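Local coordinates for protein putative nucleotidyltransferase (Sulfolobus solfataricus P2, PDB 2RFF) that probably acts as a nucleotidyltransferase, moving a nucleoside monophosphate group from a nucleotide to an acceptor that is not known, at residues Lys17-Ile22 and Ser51-Leu56; Ile22-Ala27 and Lys106-Leu111; Ser28-Leu33 and Ser75-Gly80; Met71-Arg76 and Tyr84-Glu89. One frame throughout, in Å; residues are numbered along the deposited sequence.

Contact 1: Lys17-Ile22 and Ser51-Leu56; sequences KLAKEI and SDIDIL
Ala-19 and Ile-55 carry this contact. The methyl CB of Ala-19 lies 3.8 Å from CD1 of Ile-55. That CD1 also comes within 4.0 Å of Ala-19 CA, which puts the isoleucine tip against the helix backbone. Ile-55 gets there by an extended side chain: CG1 is anti to the carbonyl carbon (chi1 -56°), and CD1 then runs straight on. Two further methyls flank the pair. Ile-53 CD1 approaches Ala-19 CB at 4.2 Å, and Ile-22 CD1 meets Ile-55 CD1 at 4.4 Å. All four residues are buried, and the touching groups are purely aliphatic. The axes of the short segments 17-22 and 53-56 pass 9.8 Å apart, the usual spacing of a helix packed on a sheet, and cross at -30°. Val-36 touches Ile-55, Val-82 touches Ile-53 and Phe-101 touches Ala-19. Backbone bonds to Asp-83 and Ile-85 fix Ile-55 in the sheet. Asp-54, between the two isoleucines, makes no contact with the helix segment, nor does Asp-52 in the loop before it. The Asp-Ile-Asp run after an earlier Gly-Ser pair matches the nucleotidyltransferase-fold signature; in relatives such paired aspartates bind catalytic metals, and Asp-52 and Asp-54 probably correspond to them.

Contact 2: Ile22-Ala27 and Lys106-Leu111; sequences IVEEVA and KGFVLL
The C-terminal beta hairpin, strands 98-103 and 107-108, closes over the long helix 6-29 here, with Phe-108 set against Val-23 and Glu-24. A classic beta bulge, with Lys-106 and Gly-107 set against Lys-103, precedes the aromatic residue. The ring reaches the helix with its far end. Phe-108 CE1 lies 3.6 Å from Val-23 CG1, and Phe-108 CZ is 3.7 Å from the same methyl. The two side chains pass alongside one another, pointing opposite ways. Val-23 offers this methyl because CG1 is anti to the backbone N (chi1 171°). The Glu-24 and Phe-108 side chains run roughly perpendicular to each other, with Glu-24 CG 3.8 Å from Phe-108 CZ. The carboxylate plane of Glu-24 is turned 76° from the ring plane, and OE2 forms a salt bridge with Lys-20. Trp-102 meets the Phe-108 ring as well, their planes about 60° apart. With an alanine in place of Phe-108, a gap would probably open beside Val-23, and the aliphatic part of Glu-24 would lose its aromatic cover. Between 22-27 and 106-111 the closest contacts are carbon to carbon, while the charge of Glu-24 is answered by Lys-20 one turn back.

Contact 3: Ser28-Leu33 and Ser75-Gly80; sequences SSFPNL and SRFIRG
Ser-29 and Phe-77 mark the closest backbone approach, their CA atoms 10.2 Å apart, so side chains must bridge the distance. The chain leaves a weakly bonded helical end at Ser-28 and Ser-29, then makes a type I beta turn from Phe-30 to Leu-33. Residues 75-77 keep a helical backbone but lack the repeating hydrogen bonds. Phe-77 CG lies anti to the carbonyl carbon (chi1 -59°), which carries the ring toward Ser-29. Its CZ lies 3.4 Å from Ser-29 OG. The edge of the Phe-30 ring comes in obliquely, with Phe-30 CE2 3.9 Å from Phe-77 CE2. The contact ties the end of helix 6-29 to the loop that leads from helix 67-74 to strand 82-88, the second strand of a beta-alpha-beta unit. Arg-76 folds back over its neighbour: its CG lies 4.1 Å above one face of the Phe-77 ring, toward the rim. A water links the segments. It donates to Ser-29 OG (2.8 Å) and accepts from Arg-76 NH2 (3.0 Å), while Ser-29 OG also bonds to Glu-25 O. Arg-79 NH1 donates to Phe-77 O at 2.9 Å, with an N-H...O angle of 157°. The same guanidinium forms salt bridges with Glu-21 and Glu-25.

Contact 4: Met71-Arg76 and Tyr84-Glu89; sequences MYMVSR and YIVLDE
The carbonyl oxygen of Met-71, a selenomethionine, lies 3.6 Å from the hydroxyl OH of Tyr-84 and is gripped within its own segment by two backbone N-H groups. Ser-75 N bonds to Met-71 O at 2.9 Å, and Val-74 N at 3.2 Å. Met-71 and Tyr-84 cross at about a right angle, and Met-71 CA sits near the plane of the ring, at its edge. Met-71 CB and CE each lie 3.6 Å from Tyr-84 OH. Tyr-84 CG stands between the backbone N and the carbonyl carbon (chi1 71°), an orientation that points the ring at the helix, with the hydroxyl beside Met-71. The contact packs helix 67-74 on strand 82-88, the last two elements of a beta-alpha-beta unit that starts with strand 53-59. Val-74 CG2 touches Tyr-84 CE2 at 3.4 Å, and the same methyl meets Val-86 CG2 at 3.6 Å, the two valines tip to tip. Were Tyr-84 replaced by a leucine, the Met-71 side chain would probably lose the hydroxyl it packs against, and Val-74 CG2 its ring partner. Phe-57 packs on Tyr-84 and Phe-59 on Val-86. The Met-71 side chain lies about 3 Å from a bound 1,2-ethanediol, probably from the crystallisation liquor.

Contacts 1, 2 and 3 follow one another along helix 6-29. Contacts 1 and 2 share Ile-22, their centres 11 Å apart. Contact 3 is tied to both by salt bridges: Glu-25 OE1 lies 3.0 Å from Arg-79 NH1, and Glu-21 OE1 is 3.3 Å from Arg-79 NH2. Contacts 3 and 4 share Ser-75 and Arg-76, with centres 8 Å apart. Contacts 1 and 4 meet in the sheet, where Ile-55 O probably accepts a hydrogen bond from Ile-85 N at 3.0 Å. Of the four, contact 1 includes Asp-52 and Asp-54, the pair that by analogy with relatives probably marks the active site.

Contact 1: Lys17-Ile22 and Ser51-Leu56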
loop_
_atom_site.group_PDB
_atom_site.type_symbol
_atom_site.label_atom_id
_atom_site.label_comp_id
_atom_site.label_asym_id
_atom_site.label_seq_id
_atom_site.Cartn_x
_atom_site.Cartn_y
_atom_site.Cartn_z
ATOM N N LYS A 17 -5.113 -7.359 -5.470
ATOM C CA LYS A 17 -5.899 -8.225 -4.610
ATOM C C LYS A 17 -5.098 -8.669 -3.359
ATOM O O LYS A 17 -5.661 -8.722 -2.271
ATOM C CB LYS A 17 -6.510 -9.354 -5.416
ATOM C CG LYS A 17 -7.615 -8.859 -6.383
ATOM C CD LYS A 17 -8.172 -9.999 -7.264
ATOM C CE LYS A 17 -9.254 -9.567 -8.261
ATOM N NZ LYS A 17 -9.622 -10.740 -9.155
ATOM N N LEU A 18 -3.798 -8.953 -3.504
ATOM C CA LEU A 18 -2.949 -9.256 -2.370
ATOM C C LEU A 18 -2.847 -8.045 -1.429
ATOM O O LEU A 18 -2.976 -8.223 -0.216
ATOM C CB LEU A 18 -1.562 -9.678 -2.796
ATOM C CG LEU A 18 -0.524 -9.911 -1.697
ATOM C CD1 LEU A 18 -0.994 -10.927 -0.654
ATOM C CD2 LEU A 18 0.801 -10.248 -2.316
ATOM N N ALA A 19 -2.634 -6.819 -1.969
ATOM C CA ALA A 19 -2.578 -5.586 -1.182
ATOM C C ALA A 19 -3.899 -5.409 -0.420
ATOM O O ALA A 19 -3.871 -5.043 0.762
ATOM C CB ALA A 19 -2.292 -4.421 -2.045
ATOM N N LYS A 20 -5.036 -5.685 -1.070
ATOM C CA LYS A 20 -6.350 -5.605 -0.404
ATOM C C LYS A 20 -6.408 -6.516 0.820
ATOM O O LYS A 20 -6.831 -6.088 1.883
ATOM C CB LYS A 20 -7.523 -5.920 -1.349
ATOM C CG LYS A 20 -8.916 -6.062 -0.661
ATOM C CD LYS A 20 -10.036 -6.300 -1.637
ATOM C CE LYS A 20 -11.366 -6.628 -0.940
ATOM N NZ LYS A 20 -11.928 -5.526 -0.096
ATOM N N GLU A 21 -6.001 -7.789 0.664
ATOM C CA GLU A 21 -5.995 -8.745 1.775
ATOM C C GLU A 21 -5.132 -8.240 2.936
ATOM O O GLU A 21 -5.542 -8.290 4.095
ATOM C CB GLU A 21 -5.443 -10.092 1.349
ATOM C CG GLU A 21 -6.244 -10.895 0.379
ATOM C CD GLU A 21 -5.560 -12.250 0.042
ATOM O OE1 GLU A 21 -4.846 -12.851 0.901
ATOM O OE2 GLU A 21 -5.748 -12.722 -1.092
ATOM N N ILE A 22 -3.937 -7.744 2.615
ATOM C CA ILE A 22 -3.029 -7.237 3.643
ATOM C C ILE A 22 -3.672 -6.048 4.355
ATOM O O ILE A 22 -3.637 -5.992 5.586
ATOM C CB ILE A 22 -1.642 -6.841 3.035
ATOM C CG1 ILE A 22 -0.906 -8.116 2.550
ATOM C CG2 ILE A 22 -0.764 -6.067 4.055
ATOM C CD1 ILE A 22 0.346 -7.859 1.706
ATOM N N SER A 51 7.138 -7.081 -11.247
ATOM C CA SER A 51 7.336 -6.019 -10.273
ATOM C C SER A 51 6.640 -6.287 -8.960
ATOM O O SER A 51 5.586 -6.955 -8.909
ATOM C CB SER A 51 6.838 -4.671 -10.813
ATOM O OG SER A 51 7.537 -4.272 -11.971
ATOM N N ASP A 52 7.272 -5.825 -7.875
ATOM C CA ASP A 52 6.598 -5.963 -6.588
ATOM C C ASP A 52 5.493 -4.912 -6.532
ATOM O O ASP A 52 5.276 -4.149 -7.500
ATOM C CB ASP A 52 7.568 -5.882 -5.410
ATOM C CG ASP A 52 8.265 -4.564 -5.304
ATOM O OD1 ASP A 52 7.919 -3.617 -6.045
ATOM O OD2 ASP A 52 9.180 -4.500 -4.464
ATOM N N ILE A 53 4.734 -4.931 -5.446
ATOM C CA ILE A 53 3.750 -3.854 -5.211
ATOM C C ILE A 53 4.240 -3.161 -3.924
ATOM O O ILE A 53 4.635 -3.807 -2.943
ATOM C CB ILE A 53 2.278 -4.296 -5.163
ATOM C CG1 ILE A 53 1.375 -3.060 -5.118
ATOM C CG2 ILE A 53 1.971 -5.163 -3.948
ATOM C CD1 ILE A 53 -0.072 -3.380 -5.474
ATOM N N ASP A 54 4.239 -1.834 -3.945
ATOM C CA ASP A 54 4.704 -1.016 -2.827
ATOM C C ASP A 54 3.518 -0.376 -2.131
ATOM O O ASP A 54 2.728 0.329 -2.774
ATOM C CB ASP A 54 5.652 0.048 -3.351
ATOM C CG ASP A 54 6.904 -0.529 -3.935
ATOM O OD1 ASP A 54 7.474 -1.477 -3.370
ATOM O OD2 ASP A 54 7.358 -0.047 -4.980
ATOM N N ILE A 55 3.423 -0.611 -0.817
ATOM C CA ILE A 55 2.284 -0.198 -0.025
ATOM C C ILE A 55 2.720 0.792 1.032
ATOM O O ILE A 55 3.609 0.498 1.818
ATOM C CB ILE A 55 1.617 -1.411 0.656
ATOM C CG1 ILE A 55 1.215 -2.476 -0.390
ATOM C CG2 ILE A 55 0.367 -0.930 1.449
ATOM C CD1 ILE A 55 0.584 -3.692 0.282
ATOM N N LEU A 56 2.082 1.961 1.043
ATOM C CA LEU A 56 2.302 2.998 2.056
ATOM C C LEU A 56 1.144 2.943 3.046
ATOM O O LEU A 56 0.004 3.205 2.666
ATOM C CB LEU A 56 2.414 4.391 1.433
ATOM C CG LEU A 56 2.367 5.549 2.430
ATOM C CD1 LEU A 56 3.495 5.424 3.445
ATOM C CD2 LEU A 56 2.333 6.879 1.704
#

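Contact 2: Ile22-Ala27 and Lys106-Leu111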
loop_
_atom_site.group_PDB
_atom_site.type_symbol
_atom_site.label_atom_id
_atom_site.label_comp_id
_atom_site.label_asym_id
_atom_site.label_seq_id
_atom_site.Cartn_x
_atom_site.Cartn_y
_atom_site.Cartn_z
ATOM N N ILE A 22 -3.937 -7.744 2.615
ATOM C CA ILE A 22 -3.029 -7.237 3.643
ATOM C C ILE A 22 -3.672 -6.048 4.355
ATOM O O ILE A 22 -3.637 -5.992 5.586
ATOM C CB ILE A 22 -1.642 -6.841 3.035
ATOM C CG1 ILE A 22 -0.906 -8.116 2.550
ATOM C CG2 ILE A 22 -0.764 -6.067 4.055
ATOM C CD1 ILE A 22 0.346 -7.859 1.706
ATOM N N VAL A 23 -4.244 -5.119 3.576
ATOM C CA VAL A 23 -4.875 -3.886 4.154
ATOM C C VAL A 23 -6.077 -4.253 5.034
ATOM O O VAL A 23 -6.267 -3.669 6.092
ATOM C CB VAL A 23 -5.246 -2.857 3.072
ATOM C CG1 VAL A 23 -6.087 -1.734 3.687
ATOM C CG2 VAL A 23 -3.931 -2.358 2.395
ATOM N N GLU A 24 -6.877 -5.226 4.605
ATOM C CA GLU A 24 -8.018 -5.691 5.424
ATOM C C GLU A 24 -7.580 -6.124 6.809
ATOM O O GLU A 24 -8.201 -5.775 7.800
ATOM C CB GLU A 24 -8.746 -6.872 4.745
ATOM C CG GLU A 24 -9.573 -6.399 3.593
ATOM C CD GLU A 24 -10.275 -7.489 2.810
ATOM O OE1 GLU A 24 -9.752 -8.639 2.723
ATOM O OE2 GLU A 24 -11.361 -7.148 2.251
ATOM N N GLU A 25 -6.473 -6.842 6.862
ATOM C CA GLU A 25 -5.951 -7.342 8.115
ATOM C C GLU A 25 -5.403 -6.219 8.978
ATOM O O GLU A 25 -5.717 -6.128 10.151
ATOM C CB GLU A 25 -4.872 -8.404 7.885
ATOM C CG GLU A 25 -5.422 -9.631 7.204
ATOM C CD GLU A 25 -4.367 -10.614 6.835
ATOM O OE1 GLU A 25 -3.214 -10.503 7.268
ATOM O OE2 GLU A 25 -4.696 -11.545 6.090
ATOM N N VAL A 26 -4.563 -5.374 8.389
ATOM C CA VAL A 26 -3.991 -4.187 9.094
ATOM C C VAL A 26 -5.084 -3.217 9.573
ATOM O O VAL A 26 -5.092 -2.839 10.737
ATOM C CB VAL A 26 -2.895 -3.487 8.277
ATOM C CG1 VAL A 26 -2.326 -2.268 9.036
ATOM C CG2 VAL A 26 -1.789 -4.473 7.922
ATOM N N ALA A 27 -6.046 -2.916 8.708
ATOM C CA ALA A 27 -7.149 -1.985 9.061
ATOM C C ALA A 27 -8.009 -2.535 10.232
ATOM O O ALA A 27 -8.451 -1.812 11.062
ATOM C CB ALA A 27 -8.019 -1.702 7.868
ATOM N N LYS A 106 -13.684 5.870 3.420
ATOM C CA LYS A 106 -14.047 5.455 2.053
ATOM C C LYS A 106 -14.046 3.952 1.803
ATOM O O LYS A 106 -14.598 3.527 0.807
ATOM C CB LYS A 106 -13.065 6.063 1.046
ATOM C CG LYS A 106 -12.956 7.591 1.060
ATOM C CD LYS A 106 -12.110 8.100 -0.128
ATOM C CE LYS A 106 -12.163 9.629 -0.238
ATOM N NZ LYS A 106 -11.219 10.158 -1.284
ATOM N N GLY A 107 -13.449 3.155 2.690
ATOM C CA GLY A 107 -13.195 1.746 2.363
ATOM C C GLY A 107 -12.192 1.704 1.214
ATOM O O GLY A 107 -11.423 2.620 1.033
ATOM N N PHE A 108 -12.207 0.655 0.413
ATOM C CA PHE A 108 -11.303 0.560 -0.743
ATOM C C PHE A 108 -11.784 1.401 -1.917
ATOM O O PHE A 108 -12.975 1.479 -2.178
ATOM C CB PHE A 108 -11.094 -0.885 -1.172
ATOM C CG PHE A 108 -10.395 -1.682 -0.156
ATOM C CD1 PHE A 108 -9.003 -1.693 -0.121
ATOM C CD2 PHE A 108 -11.104 -2.343 0.848
ATOM C CE1 PHE A 108 -8.313 -2.420 0.884
ATOM C CE2 PHE A 108 -10.417 -3.079 1.833
ATOM C CZ PHE A 108 -9.013 -3.078 1.853
ATOM N N VAL A 109 -10.837 2.026 -2.613
ATOM C CA VAL A 109 -11.103 2.875 -3.778
ATOM C C VAL A 109 -11.119 1.929 -4.990
ATOM O O VAL A 109 -10.241 1.069 -5.141
ATOM C CB VAL A 109 -10.036 4.000 -3.884
ATOM C CG1 VAL A 109 -10.288 4.899 -5.097
ATOM C CG2 VAL A 109 -10.037 4.834 -2.645
ATOM N N LEU A 110 -12.179 2.021 -5.792
ATOM C CA LEU A 110 -12.393 1.167 -6.997
ATOM C C LEU A 110 -12.492 -0.369 -6.789
ATOM O O LEU A 110 -12.567 -1.095 -7.777
ATOM C CB LEU A 110 -11.365 1.509 -8.119
ATOM C CG LEU A 110 -11.743 2.651 -9.096
ATOM C CD1 LEU A 110 -12.824 2.214 -10.078
ATOM C CD2 LEU A 110 -12.178 3.903 -8.346
ATOM N N LEU A 111 -12.509 -0.855 -5.535
ATOM C CA LEU A 111 -12.567 -2.294 -5.218
ATOM C C LEU A 111 -13.642 -2.548 -4.165
ATOM O O LEU A 111 -14.331 -1.594 -3.719
ATOM C CB LEU A 111 -11.214 -2.828 -4.731
ATOM C CG LEU A 111 -10.001 -2.731 -5.655
ATOM C CD1 LEU A 111 -8.787 -3.481 -5.026
ATOM C CD2 LEU A 111 -10.312 -3.289 -7.063
ATOM O OXT LEU A 111 -13.880 -3.716 -3.805
#

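Contact 3: Ser28-Leu33 and Ser75-Gly80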
loop_
_atom_site.group_PDB
_atom_site.type_symbol
_atom_site.label_atom_id
_atom_site.label_comp_id
_atom_site.label_asym_id
_atom_site.label_seq_id
_atom_site.Cartn_x
_atom_site.Cartn_y
_atom_site.Cartn_z
ATOM N N SER A 28 -8.181 -3.848 10.287
ATOM C CA SER A 28 -8.946 -4.498 11.384
ATOM C C SER A 28 -8.157 -4.518 12.696
ATOM O O SER A 28 -8.751 -4.628 13.771
ATOM C CB SER A 28 -9.383 -5.921 11.016
ATOM O OG SER A 28 -8.318 -6.860 11.087
ATOM N N SER A 29 -6.832 -4.426 12.604
ATOM C CA SER A 29 -5.926 -4.488 13.733
ATOM C C SER A 29 -5.568 -3.166 14.389
ATOM O O SER A 29 -5.197 -3.164 15.571
ATOM C CB SER A 29 -4.650 -5.233 13.314
ATOM O OG SER A 29 -4.891 -6.604 12.968
ATOM N N PHE A 30 -5.622 -2.046 13.643
ATOM C CA PHE A 30 -5.248 -0.744 14.103
ATOM C C PHE A 30 -6.328 0.265 13.782
ATOM O O PHE A 30 -6.458 0.687 12.633
ATOM C CB PHE A 30 -3.948 -0.380 13.446
ATOM C CG PHE A 30 -2.829 -1.317 13.781
ATOM C CD1 PHE A 30 -2.166 -1.203 14.982
ATOM C CD2 PHE A 30 -2.478 -2.368 12.913
ATOM C CE1 PHE A 30 -1.149 -2.109 15.313
ATOM C CE2 PHE A 30 -1.480 -3.265 13.251
ATOM C CZ PHE A 30 -0.808 -3.111 14.438
ATOM N N PRO A 31 -7.117 0.679 14.797
ATOM C CA PRO A 31 -8.116 1.724 14.604
ATOM C C PRO A 31 -7.538 3.022 14.047
ATOM O O PRO A 31 -8.253 3.720 13.357
ATOM C CB PRO A 31 -8.696 1.928 16.018
ATOM C CG PRO A 31 -8.482 0.658 16.705
ATOM C CD PRO A 31 -7.160 0.181 16.191
ATOM N N ASN A 32 -6.264 3.296 14.322
ATOM C CA ASN A 32 -5.551 4.502 13.836
ATOM C C ASN A 32 -4.991 4.422 12.398
ATOM O O ASN A 32 -4.458 5.405 11.909
ATOM C CB ASN A 32 -4.472 4.996 14.816
ATOM C CG ASN A 32 -3.359 3.971 15.086
ATOM O OD1 ASN A 32 -3.623 2.761 15.105
ATOM N ND2 ASN A 32 -2.142 4.435 15.353
ATOM N N LEU A 33 -5.110 3.281 11.716
ATOM C CA LEU A 33 -4.783 3.217 10.281
ATOM C C LEU A 33 -5.833 4.089 9.592
ATOM O O LEU A 33 -7.026 3.866 9.755
ATOM C CB LEU A 33 -4.847 1.808 9.704
ATOM C CG LEU A 33 -4.396 1.787 8.222
ATOM C CD1 LEU A 33 -2.898 1.940 8.082
ATOM C CD2 LEU A 33 -4.833 0.493 7.613
ATOM N N SER A 75 4.861 -5.616 10.017
ATOM C CA SER A 75 5.747 -6.706 9.562
ATOM C C SER A 75 5.100 -8.042 9.379
ATOM O O SER A 75 5.221 -8.652 8.307
ATOM C CB SER A 75 6.908 -6.884 10.541
ATOM O OG SER A 75 7.779 -7.891 10.059
ATOM N N ARG A 76 4.393 -8.488 10.411
ATOM C CA ARG A 76 3.777 -9.830 10.343
ATOM C C ARG A 76 2.650 -10.031 9.339
ATOM O O ARG A 76 2.308 -11.164 9.034
ATOM C CB ARG A 76 3.325 -10.342 11.711
ATOM C CG ARG A 76 2.128 -9.712 12.329
ATOM C CD ARG A 76 1.738 -10.566 13.514
ATOM N NE ARG A 76 0.874 -9.829 14.413
ATOM C CZ ARG A 76 -0.441 -9.697 14.294
ATOM N NH1 ARG A 76 -1.116 -10.219 13.274
ATOM N NH2 ARG A 76 -1.085 -9.004 15.227
ATOM N N PHE A 77 2.085 -8.944 8.839
ATOM C CA PHE A 77 1.043 -8.994 7.836
ATOM C C PHE A 77 1.584 -9.037 6.418
ATOM O O PHE A 77 0.822 -9.306 5.496
ATOM C CB PHE A 77 0.155 -7.748 7.947
ATOM C CG PHE A 77 -0.515 -7.590 9.287
ATOM C CD1 PHE A 77 -1.745 -8.166 9.555
ATOM C CD2 PHE A 77 0.062 -6.792 10.264
ATOM C CE1 PHE A 77 -2.373 -7.989 10.809
ATOM C CE2 PHE A 77 -0.536 -6.614 11.505
ATOM C CZ PHE A 77 -1.771 -7.214 11.776
ATOM N N ILE A 78 2.878 -8.762 6.234
ATOM C CA ILE A 78 3.461 -8.653 4.913
ATOM C C ILE A 78 3.836 -10.031 4.398
ATOM O O ILE A 78 4.451 -10.829 5.130
ATOM C CB ILE A 78 4.701 -7.720 4.903
ATOM C CG1 ILE A 78 4.372 -6.328 5.434
ATOM C CG2 ILE A 78 5.334 -7.583 3.489
ATOM C CD1 ILE A 78 3.217 -5.564 4.699
ATOM N N ARG A 79 3.420 -10.320 3.169
ATOM C CA ARG A 79 3.764 -11.570 2.456
ATOM C C ARG A 79 3.686 -11.322 0.966
ATOM O O ARG A 79 3.156 -10.293 0.540
ATOM C CB ARG A 79 2.898 -12.771 2.831
ATOM C CG ARG A 79 1.456 -12.702 2.424
ATOM C CD ARG A 79 0.651 -11.822 3.301
ATOM N NE ARG A 79 -0.754 -12.116 3.060
ATOM C CZ ARG A 79 -1.764 -11.690 3.803
ATOM N NH1 ARG A 79 -1.565 -10.880 4.843
ATOM N NH2 ARG A 79 -3.001 -12.061 3.468
ATOM N N GLY A 80 4.262 -12.222 0.188
ATOM C CA GLY A 80 4.303 -12.079 -1.254
ATOM C C GLY A 80 5.342 -11.062 -1.688
ATOM O O GLY A 80 6.139 -10.614 -0.886
HETATM O O HOH W 1 -3.949 -8.910 14.295
#

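Contact 4: Met71-Arg76 and Tyr84-Glu89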
loop_
_atom_site.group_PDB
_atom_site.type_symbol
_atom_site.label_atom_id
_atom_site.label_comp_id
_atom_site.label_asym_id
_atom_site.label_seq_id
_atom_site.Cartn_x
_atom_site.Cartn_y
_atom_site.Cartn_z
HETATM N N MSE A 71 7.949 -0.332 11.642
HETATM C CA MSE A 71 8.064 -1.616 10.891
HETATM C C MSE A 71 7.362 -2.796 11.581
HETATM O O MSE A 71 6.639 -3.549 10.940
HETATM C CB MSE A 71 9.526 -2.000 10.676
HETATM C CG MSE A 71 10.220 -1.214 9.601
HETATM SE SE MSE A 71 11.983 -1.912 9.225
HETATM C CE MSE A 71 11.627 -3.721 9.192
ATOM N N TYR A 72 7.579 -2.903 12.898
ATOM C CA TYR A 72 7.019 -3.997 13.734
ATOM C C TYR A 72 5.494 -3.954 13.712
ATOM O O TYR A 72 4.877 -4.986 13.860
ATOM C CB TYR A 72 7.571 -3.885 15.167
ATOM C CG TYR A 72 7.361 -5.085 16.109
ATOM C CD1 TYR A 72 8.142 -6.243 15.960
ATOM C CD2 TYR A 72 6.445 -5.038 17.196
ATOM C CE1 TYR A 72 7.993 -7.342 16.852
ATOM C CE2 TYR A 72 6.267 -6.157 18.072
ATOM C CZ TYR A 72 7.061 -7.280 17.905
ATOM O OH TYR A 72 6.917 -8.367 18.735
HETATM N N MSE A 73 4.881 -2.767 13.512
HETATM C CA MSE A 73 3.403 -2.653 13.456
HETATM C C MSE A 73 2.772 -3.490 12.358
HETATM O O MSE A 73 1.714 -4.091 12.547
HETATM C CB MSE A 73 2.901 -1.220 13.177
HETATM C CG MSE A 73 3.300 -0.115 14.142
HETATM SE SE MSE A 73 2.583 1.590 13.692
HETATM C CE MSE A 73 0.733 1.138 14.065
ATOM N N VAL A 74 3.408 -3.513 11.191
ATOM C CA VAL A 74 2.864 -4.216 10.021
ATOM C C VAL A 74 3.624 -5.434 9.552
ATOM O O VAL A 74 3.079 -6.209 8.790
ATOM C CB VAL A 74 2.677 -3.220 8.837
ATOM C CG1 VAL A 74 1.780 -2.044 9.293
ATOM C CG2 VAL A 74 4.015 -2.692 8.271
ATOM N N SER A 75 4.861 -5.616 10.017
ATOM C CA SER A 75 5.747 -6.706 9.562
ATOM C C SER A 75 5.100 -8.042 9.379
ATOM O O SER A 75 5.221 -8.652 8.307
ATOM C CB SER A 75 6.908 -6.884 10.541
ATOM O OG SER A 75 7.779 -7.891 10.059
ATOM N N ARG A 76 4.393 -8.488 10.411
ATOM C CA ARG A 76 3.777 -9.830 10.343
ATOM C C ARG A 76 2.650 -10.031 9.339
ATOM O O ARG A 76 2.308 -11.164 9.034
ATOM C CB ARG A 76 3.325 -10.342 11.711
ATOM C CG ARG A 76 2.128 -9.712 12.329
ATOM C CD ARG A 76 1.738 -10.566 13.514
ATOM N NE ARG A 76 0.874 -9.829 14.413
ATOM C CZ ARG A 76 -0.441 -9.697 14.294
ATOM N NH1 ARG A 76 -1.116 -10.219 13.274
ATOM N NH2 ARG A 76 -1.085 -9.004 15.227
ATOM N N TYR A 84 7.016 -2.073 1.632
ATOM C CA TYR A 84 6.161 -1.092 2.298
ATOM C C TYR A 84 6.896 0.042 2.995
ATOM O O TYR A 84 8.094 -0.032 3.254
ATOM C CB TYR A 84 5.256 -1.872 3.314
ATOM C CG TYR A 84 6.025 -2.379 4.495
ATOM C CD1 TYR A 84 6.654 -3.616 4.455
ATOM C CD2 TYR A 84 6.192 -1.588 5.640
ATOM C CE1 TYR A 84 7.405 -4.069 5.543
ATOM C CE2 TYR A 84 6.945 -2.029 6.723
ATOM C CZ TYR A 84 7.533 -3.280 6.673
ATOM O OH TYR A 84 8.280 -3.704 7.743
ATOM N N ILE A 85 6.117 1.051 3.327
ATOM C CA ILE A 85 6.557 2.170 4.176
ATOM C C ILE A 85 5.410 2.437 5.172
ATOM O O ILE A 85 4.241 2.325 4.797
ATOM C CB ILE A 85 6.834 3.486 3.405
ATOM C CG1 ILE A 85 8.019 3.262 2.459
ATOM C CG2 ILE A 85 7.157 4.699 4.349
ATOM C CD1 ILE A 85 8.290 4.411 1.543
ATOM N N VAL A 86 5.756 2.818 6.406
ATOM C CA VAL A 86 4.790 3.217 7.408
ATOM C C VAL A 86 5.086 4.692 7.755
ATOM O O VAL A 86 6.201 5.017 8.173
ATOM C CB VAL A 86 4.885 2.376 8.692
ATOM C CG1 VAL A 86 3.982 2.929 9.816
ATOM C CG2 VAL A 86 4.546 0.871 8.450
ATOM N N LEU A 87 4.070 5.536 7.650
ATOM C CA LEU A 87 4.182 6.988 7.905
ATOM C C LEU A 87 3.027 7.466 8.748
ATOM O O LEU A 87 1.959 6.870 8.784
ATOM C CB LEU A 87 4.243 7.868 6.624
ATOM C CG LEU A 87 5.440 7.611 5.702
ATOM C CD1 LEU A 87 5.344 8.513 4.477
ATOM C CD2 LEU A 87 6.787 7.804 6.436
ATOM N N ASP A 88 3.280 8.554 9.449
ATOM C CA ASP A 88 2.236 9.290 10.144
ATOM C C ASP A 88 1.488 10.138 9.106
ATOM O O ASP A 88 2.046 10.499 8.047
ATOM C CB ASP A 88 2.889 10.239 11.163
ATOM C CG ASP A 88 1.906 10.946 12.017
ATOM O OD1 ASP A 88 1.264 10.360 12.881
ATOM O OD2 ASP A 88 1.749 12.175 11.862
ATOM N N GLU A 89 0.238 10.464 9.438
ATOM C CA GLU A 89 -0.628 11.394 8.670
ATOM C C GLU A 89 0.091 12.680 8.185
ATOM O O GLU A 89 -0.077 13.143 7.041
ATOM C CB GLU A 89 -1.858 11.751 9.543
ATOM C CG GLU A 89 -1.536 12.458 10.892
ATOM C CD GLU A 89 -2.636 12.364 11.969
ATOM O OE1 GLU A 89 -3.839 12.221 11.620
ATOM O OE2 GLU A 89 -2.266 12.428 13.181
#